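Local coordinates for conserved hypothetical protein (Sulfolobus solfataricus, PDB 2FNA) that binds ADP and magnesium as an archaeal AAA+ ATPase and probably hydrolyses ATP, its precise cellular role remaining unknown, at residues K207-R219 with Y232-L246. Sequence-based numbering, arbitrary orientation.
With ADP (adenosine-5'-diphosphate), chain D.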
ATOM      1  N   LYS A 207      -2.492   1.276 -11.786  1.00 32.73           N
ATOM      2  CA  LYS A 207      -3.300   2.473 -11.980  1.00 36.63           C
ATOM      3  C   LYS A 207      -4.748   2.048 -11.842  1.00 34.74           C
ATOM      4  O   LYS A 207      -5.059   0.876 -12.001  1.00 36.94           O
ATOM      5  CB  LYS A 207      -2.973   3.148 -13.344  1.00 34.98           C
ATOM      6  CG  LYS A 207      -1.609   3.893 -13.289  1.00 39.56           C
ATOM      7  CD  LYS A 207      -1.270   4.582 -14.557  1.00 44.51           C
ATOM      8  CE  LYS A 207       0.167   5.136 -14.531  1.00 44.14           C
ATOM      9  NZ  LYS A 207       0.415   6.101 -13.380  1.00 48.95           N
ATOM     10  N   PRO A 208      -5.633   2.990 -11.495  1.00 35.88           N
ATOM     11  CA  PRO A 208      -7.054   2.744 -11.598  1.00 35.57           C
ATOM     12  C   PRO A 208      -7.393   2.201 -12.968  1.00 35.13           C
ATOM     13  O   PRO A 208      -6.711   2.534 -13.962  1.00 35.90           O
ATOM     14  CB  PRO A 208      -7.649   4.152 -11.483  1.00 35.67           C
ATOM     15  CG  PRO A 208      -6.688   4.873 -10.643  1.00 41.48           C
ATOM     16  CD  PRO A 208      -5.347   4.358 -11.052  1.00 35.46           C
ATOM     17  N   PHE A 209      -8.460   1.426 -13.057  1.00 32.59           N
ATOM     18  CA  PHE A 209      -8.990   1.071 -14.368  1.00 32.77           C
ATOM     19  C   PHE A 209      -9.432   2.292 -15.174  1.00 33.12           C
ATOM     20  O   PHE A 209     -10.055   3.228 -14.639  1.00 33.42           O
ATOM     21  CB  PHE A 209     -10.166   0.106 -14.229  1.00 34.61           C
ATOM     22  CG  PHE A 209      -9.814  -1.237 -13.608  1.00 30.46           C
ATOM     23  CD1 PHE A 209      -8.634  -1.876 -13.895  1.00 34.22           C
ATOM     24  CD2 PHE A 209     -10.722  -1.888 -12.797  1.00 33.83           C
ATOM     25  CE1 PHE A 209      -8.338  -3.120 -13.320  1.00 32.22           C
ATOM     26  CE2 PHE A 209     -10.441  -3.145 -12.243  1.00 38.66           C
ATOM     27  CZ  PHE A 209      -9.255  -3.762 -12.525  1.00 33.96           C
ATOM     28  N   SER A 210      -9.096   2.287 -16.472  1.00 33.52           N
ATOM     29  CA  SER A 210      -9.735   3.169 -17.420  1.00 35.65           C
ATOM     30  C   SER A 210     -11.208   2.751 -17.571  1.00 36.29           C
ATOM     31  O   SER A 210     -11.652   1.731 -17.013  1.00 35.39           O
ATOM     32  CB  SER A 210      -9.047   3.037 -18.769  1.00 37.42           C
ATOM     33  OG  SER A 210      -9.387   1.773 -19.320  1.00 36.24           O
ATOM     34  N   ARG A 211     -11.962   3.527 -18.347  1.00 37.60           N
ATOM     35  CA  ARG A 211     -13.379   3.253 -18.583  1.00 37.77           C
ATOM     36  C   ARG A 211     -13.569   1.875 -19.156  1.00 37.24           C
ATOM     37  O   ARG A 211     -14.453   1.118 -18.734  1.00 38.45           O
ATOM     38  CB  ARG A 211     -13.975   4.276 -19.541  1.00 39.01           C
ATOM     39  CG  ARG A 211     -15.433   4.104 -19.778  1.00 38.64           C
ATOM     40  CD  ARG A 211     -15.944   5.137 -20.778  1.00 55.53           C
ATOM     41  NE  ARG A 211     -17.012   4.614 -21.643  1.00 59.43           N
ATOM     42  CZ  ARG A 211     -16.833   3.717 -22.620  1.00 63.55           C
ATOM     43  NH1 ARG A 211     -15.634   3.218 -22.893  1.00 64.35           N
ATOM     44  NH2 ARG A 211     -17.869   3.309 -23.341  1.00 68.99           N
ATOM     45  N   GLU A 212     -12.721   1.568 -20.125  1.00 37.51           N
ATOM     46  CA  GLU A 212     -12.803   0.343 -20.898  1.00 37.99           C
ATOM     47  C   GLU A 212     -12.364  -0.862 -20.078  1.00 35.58           C
ATOM     48  O   GLU A 212     -12.959  -1.918 -20.190  1.00 37.81           O
ATOM     49  CB  GLU A 212     -11.995   0.487 -22.217  1.00 38.00           C
ATOM     50  CG  GLU A 212     -12.526   1.601 -23.192  1.00 40.61           C
ATOM     51  CD  GLU A 212     -12.161   3.079 -22.804  1.00 52.17           C
ATOM     52  OE1 GLU A 212     -11.237   3.327 -21.981  1.00 45.26           O
ATOM     53  OE2 GLU A 212     -12.817   4.009 -23.335  1.00 52.77           O
ATOM     54  N   GLU A 213     -11.360  -0.697 -19.227  1.00 35.05           N
ATOM     55  CA  GLU A 213     -10.940  -1.761 -18.294  1.00 35.03           C
ATOM     56  C   GLU A 213     -11.967  -2.035 -17.203  1.00 34.58           C
ATOM     57  O   GLU A 213     -12.240  -3.180 -16.865  1.00 33.78           O
ATOM     58  CB  GLU A 213      -9.623  -1.387 -17.606  1.00 36.34           C
ATOM     59  CG  GLU A 213      -8.409  -1.616 -18.493  1.00 43.24           C
ATOM     60  CD  GLU A 213      -7.133  -1.044 -17.909  1.00 44.65           C
ATOM     61  OE1 GLU A 213      -7.200  -0.087 -17.118  1.00 43.95           O
ATOM     62  OE2 GLU A 213      -6.054  -1.548 -18.283  1.00 53.60           O
ATOM     63  N   ALA A 214     -12.532  -0.969 -16.659  1.00 34.44           N
ATOM     64  CA  ALA A 214     -13.510  -1.076 -15.610  1.00 34.41           C
ATOM     65  C   ALA A 214     -14.718  -1.857 -16.099  1.00 36.38           C
ATOM     66  O   ALA A 214     -15.200  -2.776 -15.426  1.00 36.70           O
ATOM     67  CB  ALA A 214     -13.912   0.313 -15.136  1.00 36.18           C
ATOM     68  N   ILE A 215     -15.184  -1.495 -17.285  1.00 39.16           N
ATOM     69  CA  ILE A 215     -16.313  -2.143 -17.946  1.00 38.70           C
ATOM     70  C   ILE A 215     -15.991  -3.613 -18.216  1.00 37.99           C
ATOM     71  O   ILE A 215     -16.807  -4.487 -17.951  1.00 37.92           O
ATOM     72  CB  ILE A 215     -16.687  -1.374 -19.263  1.00 40.98           C
ATOM     73  CG1 ILE A 215     -17.357  -0.049 -18.874  1.00 41.17           C
ATOM     74  CG2 ILE A 215     -17.592  -2.215 -20.177  1.00 36.84           C
ATOM     75  CD1 ILE A 215     -17.526   0.899 -19.988  1.00 51.00           C
ATOM     76  N   GLU A 216     -14.804  -3.883 -18.755  1.00 39.13           N
ATOM     77  CA  GLU A 216     -14.398  -5.255 -19.008  1.00 35.95           C
ATOM     78  C   GLU A 216     -14.269  -6.079 -17.716  1.00 32.50           C
ATOM     79  O   GLU A 216     -14.539  -7.264 -17.728  1.00 35.41           O
ATOM     80  CB  GLU A 216     -13.107  -5.280 -19.825  1.00 41.03           C
ATOM     81  CG  GLU A 216     -12.669  -6.673 -20.283  1.00 46.64           C
ATOM     82  CD  GLU A 216     -13.781  -7.484 -20.986  1.00 60.52           C
ATOM     83  OE1 GLU A 216     -14.599  -6.906 -21.753  1.00 53.72           O
ATOM     84  OE2 GLU A 216     -13.819  -8.714 -20.759  1.00 55.43           O
ATOM     85  N   PHE A 217     -13.865  -5.451 -16.612  1.00 33.18           N
ATOM     86  CA  PHE A 217     -13.742  -6.123 -15.301  1.00 32.52           C
ATOM     87  C   PHE A 217     -15.106  -6.600 -14.803  1.00 32.14           C
ATOM     88  O   PHE A 217     -15.286  -7.748 -14.377  1.00 29.71           O
ATOM     89  CB  PHE A 217     -13.113  -5.136 -14.292  1.00 34.41           C
ATOM     90  CG  PHE A 217     -13.134  -5.600 -12.868  1.00 35.28           C
ATOM     91  CD1 PHE A 217     -12.343  -6.662 -12.475  1.00 38.81           C
ATOM     92  CD2 PHE A 217     -13.930  -4.969 -11.917  1.00 37.37           C
ATOM     93  CE1 PHE A 217     -12.334  -7.108 -11.181  1.00 34.22           C
ATOM     94  CE2 PHE A 217     -13.927  -5.400 -10.615  1.00 39.33           C
ATOM     95  CZ  PHE A 217     -13.128  -6.492 -10.228  1.00 32.82           C
ATOM     96  N   LEU A 218     -16.074  -5.702 -14.862  1.00 32.72           N
ATOM     97  CA  LEU A 218     -17.436  -6.003 -14.418  1.00 34.69           C
ATOM     98  C   LEU A 218     -18.068  -7.054 -15.310  1.00 34.73           C
ATOM     99  O   LEU A 218     -18.659  -8.007 -14.811  1.00 36.84           O
ATOM    100  CB  LEU A 218     -18.284  -4.754 -14.497  1.00 33.71           C
ATOM    101  CG  LEU A 218     -17.921  -3.711 -13.459  1.00 36.95           C
ATOM    102  CD1 LEU A 218     -18.795  -2.557 -13.691  1.00 31.36           C
ATOM    103  CD2 LEU A 218     -18.118  -4.265 -12.045  1.00 36.58           C
ATOM    104  N   ARG A 219     -17.942  -6.833 -16.625  1.00 35.60           N
ATOM    105  CA  ARG A 219     -18.426  -7.776 -17.642  0.50 37.03           C
ATOM    106  C   ARG A 219     -17.916  -9.170 -17.342  1.00 36.46           C
ATOM    107  O   ARG A 219     -18.663 -10.130 -17.332  1.00 37.75           O
ATOM    108  CB  ARG A 219     -17.955  -7.381 -19.056  0.50 36.83           C
ATOM    109  CG  ARG A 219     -18.740  -8.071 -20.159  0.50 38.67           C
ATOM    110  CD  ARG A 219     -17.996  -8.191 -21.521  0.50 37.36           C
ATOM    111  NE  ARG A 219     -16.800  -9.055 -21.644  0.50 41.60           N
ATOM    112  CZ  ARG A 219     -16.497 -10.156 -20.946  0.50 44.79           C
ATOM    113  NH1 ARG A 219     -17.266 -10.624 -19.983  0.50 55.24           N
ATOM    114  NH2 ARG A 219     -15.372 -10.812 -21.211  0.50 40.34           N
ATOM    115  N   TYR A 232     -23.227  -0.880 -17.508  1.00 36.47           N
ATOM    116  CA  TYR A 232     -21.825  -0.720 -17.185  1.00 36.28           C
ATOM    117  C   TYR A 232     -21.387   0.749 -17.129  1.00 36.99           C
ATOM    118  O   TYR A 232     -20.556   1.104 -16.313  1.00 34.04           O
ATOM    119  CB  TYR A 232     -20.961  -1.473 -18.180  1.00 34.89           C
ATOM    120  CG  TYR A 232     -21.160  -2.962 -18.173  1.00 36.12           C
ATOM    121  CD1 TYR A 232     -20.572  -3.762 -17.188  1.00 34.89           C
ATOM    122  CD2 TYR A 232     -21.912  -3.583 -19.161  1.00 35.73           C
ATOM    123  CE1 TYR A 232     -20.766  -5.146 -17.176  1.00 38.12           C
ATOM    124  CE2 TYR A 232     -22.082  -4.960 -19.178  1.00 34.77           C
ATOM    125  CZ  TYR A 232     -21.502  -5.739 -18.197  1.00 36.05           C
ATOM    126  OH  TYR A 232     -21.693  -7.099 -18.231  1.00 34.43           O
ATOM    127  N   GLU A 233     -21.947   1.597 -17.992  1.00 37.20           N
ATOM    128  CA  GLU A 233     -21.481   2.983 -18.101  1.00 39.28           C
ATOM    129  C   GLU A 233     -21.858   3.800 -16.887  1.00 35.96           C
ATOM    130  O   GLU A 233     -21.057   4.602 -16.411  1.00 38.82           O
ATOM    131  CB  GLU A 233     -22.060   3.669 -19.342  1.00 40.33           C
ATOM    132  CG  GLU A 233     -21.634   3.068 -20.645  1.00 46.95           C
ATOM    133  CD  GLU A 233     -20.196   3.341 -20.947  1.00 59.66           C
ATOM    134  OE1 GLU A 233     -19.699   4.438 -20.602  1.00 63.74           O
ATOM    135  OE2 GLU A 233     -19.562   2.446 -21.535  1.00 72.65           O
ATOM    136  N   VAL A 234     -23.070   3.612 -16.384  1.00 36.39           N
ATOM    137  CA  VAL A 234     -23.476   4.326 -15.192  1.00 39.06           C
ATOM    138  C   VAL A 234     -22.652   3.881 -13.983  1.00 39.40           C
ATOM    139  O   VAL A 234     -22.373   4.688 -13.101  1.00 38.39           O
ATOM    140  CB  VAL A 234     -24.998   4.224 -14.886  1.00 39.52           C
ATOM    141  CG1 VAL A 234     -25.411   2.828 -14.539  1.00 43.54           C
ATOM    142  CG2 VAL A 234     -25.372   5.177 -13.744  1.00 44.15           C
ATOM    143  N   VAL A 235     -22.263   2.607 -13.946  1.00 38.89           N
ATOM    144  CA  VAL A 235     -21.462   2.127 -12.830  1.00 37.67           C
ATOM    145  C   VAL A 235     -20.122   2.856 -12.872  1.00 36.33           C
ATOM    146  O   VAL A 235     -19.717   3.410 -11.877  1.00 37.06           O
ATOM    147  CB  VAL A 235     -21.261   0.597 -12.817  1.00 35.82           C
ATOM    148  CG1 VAL A 235     -20.319   0.183 -11.655  1.00 35.11           C
ATOM    149  CG2 VAL A 235     -22.577  -0.121 -12.671  1.00 35.61           C
ATOM    150  N   TYR A 236     -19.444   2.880 -14.023  1.00 38.61           N
ATOM    151  CA  TYR A 236     -18.184   3.624 -14.139  1.00 36.90           C
ATOM    152  C   TYR A 236     -18.340   5.122 -13.802  1.00 37.72           C
ATOM    153  O   TYR A 236     -17.493   5.709 -13.114  1.00 37.10           O
ATOM    154  CB  TYR A 236     -17.550   3.460 -15.527  1.00 36.45           C
ATOM    155  CG  TYR A 236     -16.213   4.185 -15.634  1.00 37.23           C
ATOM    156  CD1 TYR A 236     -15.075   3.728 -14.966  1.00 34.43           C
ATOM    157  CD2 TYR A 236     -16.108   5.361 -16.364  1.00 39.46           C
ATOM    158  CE1 TYR A 236     -13.873   4.436 -15.040  1.00 33.42           C
ATOM    159  CE2 TYR A 236     -14.922   6.051 -16.454  1.00 39.89           C
ATOM    160  CZ  TYR A 236     -13.813   5.586 -15.810  1.00 34.16           C
ATOM    161  OH  TYR A 236     -12.646   6.321 -15.925  1.00 37.66           O
ATOM    162  N   GLU A 237     -19.403   5.741 -14.298  1.00 39.11           N
ATOM    163  CA  GLU A 237     -19.624   7.166 -14.050  1.00 42.61           C
ATOM    164  C   GLU A 237     -19.768   7.451 -12.560  1.00 40.81           C
ATOM    165  O   GLU A 237     -19.258   8.449 -12.087  1.00 42.30           O
ATOM    166  CB  GLU A 237     -20.843   7.693 -14.821  1.00 42.17           C
ATOM    167  CG  GLU A 237     -20.573   7.906 -16.331  1.00 47.98           C
ATOM    168  CD  GLU A 237     -21.809   7.748 -17.263  1.00 49.47           C
ATOM    169  OE1 GLU A 237     -22.959   7.496 -16.793  1.00 52.25           O
ATOM    170  OE2 GLU A 237     -21.604   7.879 -18.502  1.00 66.34           O
ATOM    171  N   LYS A 238     -20.426   6.552 -11.824  1.00 39.86           N
ATOM    172  CA  LYS A 238     -20.752   6.778 -10.408  1.00 39.99           C
ATOM    173  C   LYS A 238     -19.646   6.333  -9.436  1.00 38.85           C
ATOM    174  O   LYS A 238     -19.406   6.979  -8.414  1.00 37.36           O
ATOM    175  CB  LYS A 238     -22.058   6.057 -10.053  1.00 40.42           C
ATOM    176  CG  LYS A 238     -23.342   6.796 -10.439  1.00 48.25           C
ATOM    177  CD  LYS A 238     -23.750   7.820  -9.373  1.00 53.06           C
ATOM    178  CE  LYS A 238     -25.260   7.916  -9.212  1.00 62.60           C
ATOM    179  NZ  LYS A 238     -25.974   8.100 -10.511  1.00 62.10           N
ATOM    180  N   ILE A 239     -18.998   5.211  -9.744  1.00 37.31           N
ATOM    181  CA  ILE A 239     -18.041   4.578  -8.836  1.00 36.25           C
ATOM    182  C   ILE A 239     -16.605   4.948  -9.202  1.00 37.36           C
ATOM    183  O   ILE A 239     -15.745   5.074  -8.324  1.00 36.04           O
ATOM    184  CB  ILE A 239     -18.179   3.011  -8.875  1.00 37.87           C
ATOM    185  CG1 ILE A 239     -19.586   2.574  -8.429  1.00 39.42           C
ATOM    186  CG2 ILE A 239     -17.074   2.328  -8.034  1.00 35.94           C
ATOM    187  CD1 ILE A 239     -19.982   3.126  -7.107  1.00 41.26           C
ATOM    188  N   GLY A 240     -16.341   5.056 -10.503  1.00 38.76           N
ATOM    189  CA  GLY A 240     -15.008   5.359 -11.014  1.00 37.86           C
ATOM    190  C   GLY A 240     -14.188   4.097 -11.208  1.00 37.85           C
ATOM    191  O   GLY A 240     -14.729   2.984 -11.220  1.00 40.17           O
ATOM    192  N   GLY A 241     -12.878   4.281 -11.376  1.00 36.78           N
ATOM    193  CA  GLY A 241     -11.985   3.203 -11.804  1.00 34.63           C
ATOM    194  C   GLY A 241     -11.228   2.440 -10.732  1.00 32.48           C
ATOM    195  O   GLY A 241     -10.516   1.484 -11.038  1.00 33.45           O
ATOM    196  N   ILE A 242     -11.329   2.835  -9.474  1.00 34.29           N
ATOM    197  CA  ILE A 242     -10.572   2.123  -8.433  1.00 32.67           C
ATOM    198  C   ILE A 242     -11.039   0.673  -8.335  1.00 34.31           C
ATOM    199  O   ILE A 242     -12.218   0.421  -8.081  1.00 33.07           O
ATOM    200  CB  ILE A 242     -10.653   2.849  -7.075  1.00 34.97           C
ATOM    201  CG1 ILE A 242      -9.857   4.173  -7.157  1.00 39.13           C
ATOM    202  CG2 ILE A 242     -10.193   1.962  -5.901  1.00 32.98           C
ATOM    203  CD1 ILE A 242      -8.352   4.021  -7.319  1.00 34.66           C
ATOM    204  N   PRO A 243     -10.125  -0.301  -8.574  1.00 30.82           N
ATOM    205  CA  PRO A 243     -10.585  -1.693  -8.595  1.00 31.58           C
ATOM    206  C   PRO A 243     -11.339  -2.161  -7.358  1.00 32.56           C
ATOM    207  O   PRO A 243     -12.318  -2.911  -7.485  1.00 32.44           O
ATOM    208  CB  PRO A 243      -9.286  -2.498  -8.786  1.00 30.90           C
ATOM    209  CG  PRO A 243      -8.403  -1.585  -9.546  1.00 29.13           C
ATOM    210  CD  PRO A 243      -8.707  -0.192  -8.948  1.00 31.40           C
ATOM    211  N   GLY A 244     -10.859  -1.765  -6.187  1.00 30.03           N
ATOM    212  CA  GLY A 244     -11.466  -2.149  -4.921  1.00 31.44           C
ATOM    213  C   GLY A 244     -12.915  -1.734  -4.807  1.00 31.07           C
ATOM    214  O   GLY A 244     -13.739  -2.483  -4.259  1.00 29.58           O
ATOM    215  N   TRP A 245     -13.262  -0.546  -5.316  1.00 30.43           N
ATOM    216  CA  TRP A 245     -14.649  -0.098  -5.212  1.00 30.25           C
ATOM    217  C   TRP A 245     -15.541  -0.843  -6.229  1.00 30.43           C
ATOM    218  O   TRP A 245     -16.705  -1.171  -5.946  1.00 26.17           O
ATOM    219  CB  TRP A 245     -14.787   1.389  -5.467  1.00 33.98           C
ATOM    220  CG  TRP A 245     -14.032   2.321  -4.581  1.00 28.25           C
ATOM    221  CD1 TRP A 245     -13.419   3.429  -4.991  1.00 30.77           C
ATOM    222  CD2 TRP A 245     -13.864   2.269  -3.147  1.00 28.91           C
ATOM    223  NE1 TRP A 245     -12.865   4.084  -3.940  1.00 29.50           N
ATOM    224  CE2 TRP A 245     -13.120   3.397  -2.790  1.00 31.66           C
ATOM    225  CE3 TRP A 245     -14.274   1.391  -2.139  1.00 28.82           C
ATOM    226  CZ2 TRP A 245     -12.762   3.680  -1.476  1.00 30.75           C
ATOM    227  CZ3 TRP A 245     -13.911   1.671  -0.823  1.00 30.38           C
ATOM    228  CH2 TRP A 245     -13.170   2.802  -0.505  1.00 32.33           C
ATOM    229  N   LEU A 246     -14.999  -1.096  -7.412  1.00 31.68           N
ATOM    230  CA  LEU A 246     -15.726  -1.832  -8.450  1.00 32.25           C
ATOM    231  C   LEU A 246     -15.992  -3.275  -8.018  1.00 32.51           C
ATOM    232  O   LEU A 246     -17.050  -3.847  -8.319  1.00 29.30           O
ATOM    233  CB  LEU A 246     -14.911  -1.821  -9.752  1.00 33.43           C
ATOM    234  CG  LEU A 246     -14.925  -0.448 -10.453  1.00 37.30           C
ATOM    235  CD1 LEU A 246     -13.992  -0.454 -11.592  1.00 36.27           C
ATOM    236  CD2 LEU A 246     -16.318  -0.079 -10.939  1.00 43.32           C
TER
HETATM  237  PB  ADP D 500      -4.178  -2.513  -2.428  1.00 22.86           P
HETATM  238  O1B ADP D 500      -3.571  -1.855  -3.626  1.00 24.48           O
HETATM  239  O2B ADP D 500      -4.936  -1.515  -1.558  1.00 24.69           O
HETATM  240  O3B ADP D 500      -3.311  -3.459  -1.667  1.00 18.45           O
HETATM  241  PA  ADP D 500      -5.882  -4.903  -2.752  1.00 27.77           P
HETATM  242  O1A ADP D 500      -5.021  -5.995  -3.300  1.00 26.22           O
HETATM  243  O2A ADP D 500      -6.069  -5.021  -1.297  1.00 26.59           O
HETATM  244  O3A ADP D 500      -5.415  -3.388  -3.115  1.00 25.84           O
HETATM  245  O5' ADP D 500      -7.215  -4.911  -3.617  1.00 22.29           O
HETATM  246  C5' ADP D 500      -8.369  -4.127  -3.266  1.00 23.14           C
HETATM  247  C4' ADP D 500      -9.641  -4.907  -3.589  1.00 24.82           C
HETATM  248  O4' ADP D 500      -9.889  -4.948  -4.982  1.00 27.83           O
HETATM  249  C3' ADP D 500      -9.623  -6.341  -3.161  1.00 24.37           C
HETATM  250  O3' ADP D 500     -10.991  -6.728  -2.914  1.00 25.55           O
HETATM  251  C2' ADP D 500      -9.141  -7.089  -4.384  1.00 28.70           C
HETATM  252  O2' ADP D 500      -9.600  -8.432  -4.424  1.00 29.93           O
HETATM  253  C1' ADP D 500      -9.790  -6.275  -5.468  1.00 26.56           C
HETATM  254  N9  ADP D 500      -9.048  -6.183  -6.721  1.00 27.46           N
HETATM  255  C8  ADP D 500      -8.159  -5.218  -7.043  1.00 29.01           C
HETATM  256  N7  ADP D 500      -7.719  -5.392  -8.289  1.00 28.99           N
HETATM  257  C5  ADP D 500      -8.317  -6.505  -8.776  1.00 33.19           C
HETATM  258  C6  ADP D 500      -8.312  -7.268 -10.044  1.00 33.01           C
HETATM  259  N6  ADP D 500      -7.525  -6.882 -11.069  1.00 27.44           N
HETATM  260  N1  ADP D 500      -9.120  -8.361 -10.152  1.00 24.07           N
HETATM  261  C2  ADP D 500      -9.924  -8.759  -9.148  1.00 35.09           C
HETATM  262  N3  ADP D 500      -9.986  -8.110  -7.972  1.00 31.47           N
HETATM  263  C4  ADP D 500      -9.224  -7.003  -7.750  1.00 30.36           C
HETATM  264  O   HOH W   1     -10.701   5.596 -14.468  1.00 36.29           O
HETATM  265  O   HOH W   2     -11.124   6.181 -18.691  1.00 37.81           O
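Phe209 N donates to Gly241 O over 2.9 Å, joining the turn before helix 211-219 to the one that follows helix 232-239; the two helix axes approach to 9.6 Å, with their N-to-C directions 121° apart. The donor stands above the carbonyl plane of Gly241, and Gly241 CA in return makes a CA-H...O contact with Phe209 O. Arg211 CA lies over the centre of the Tyr236 ring, 3.7 Å from its centroid, a CH-pi contact; Ala214 CB meets Tyr236 CD1. A water accepts from Arg211 N and also pairs with Tyr236 OH. With CG anti to the backbone N (chi1 -177°), the Arg211 chain runs past Tyr236 to Glu233: NE bonds the syn lone pair of OE1 at 2.9 Å, and NH2 forms a salt bridge with OE2. Pro243 CG sits over one face of the Phe209 ring, while Leu246 CD1 touches its edge. Phe209, Phe217 and Pro243 border the ADP adenine, Pro243 CB 3.3 Å from ADP N7, consistent with the helical lid subdomain of AAA+ ATPases. Helices 211-225, 232-239 and 243-256 follow strand 202-206, an outermost strand of the parallel sheet; Leu218 and Val235 both touch Phe249 of helix 243-256.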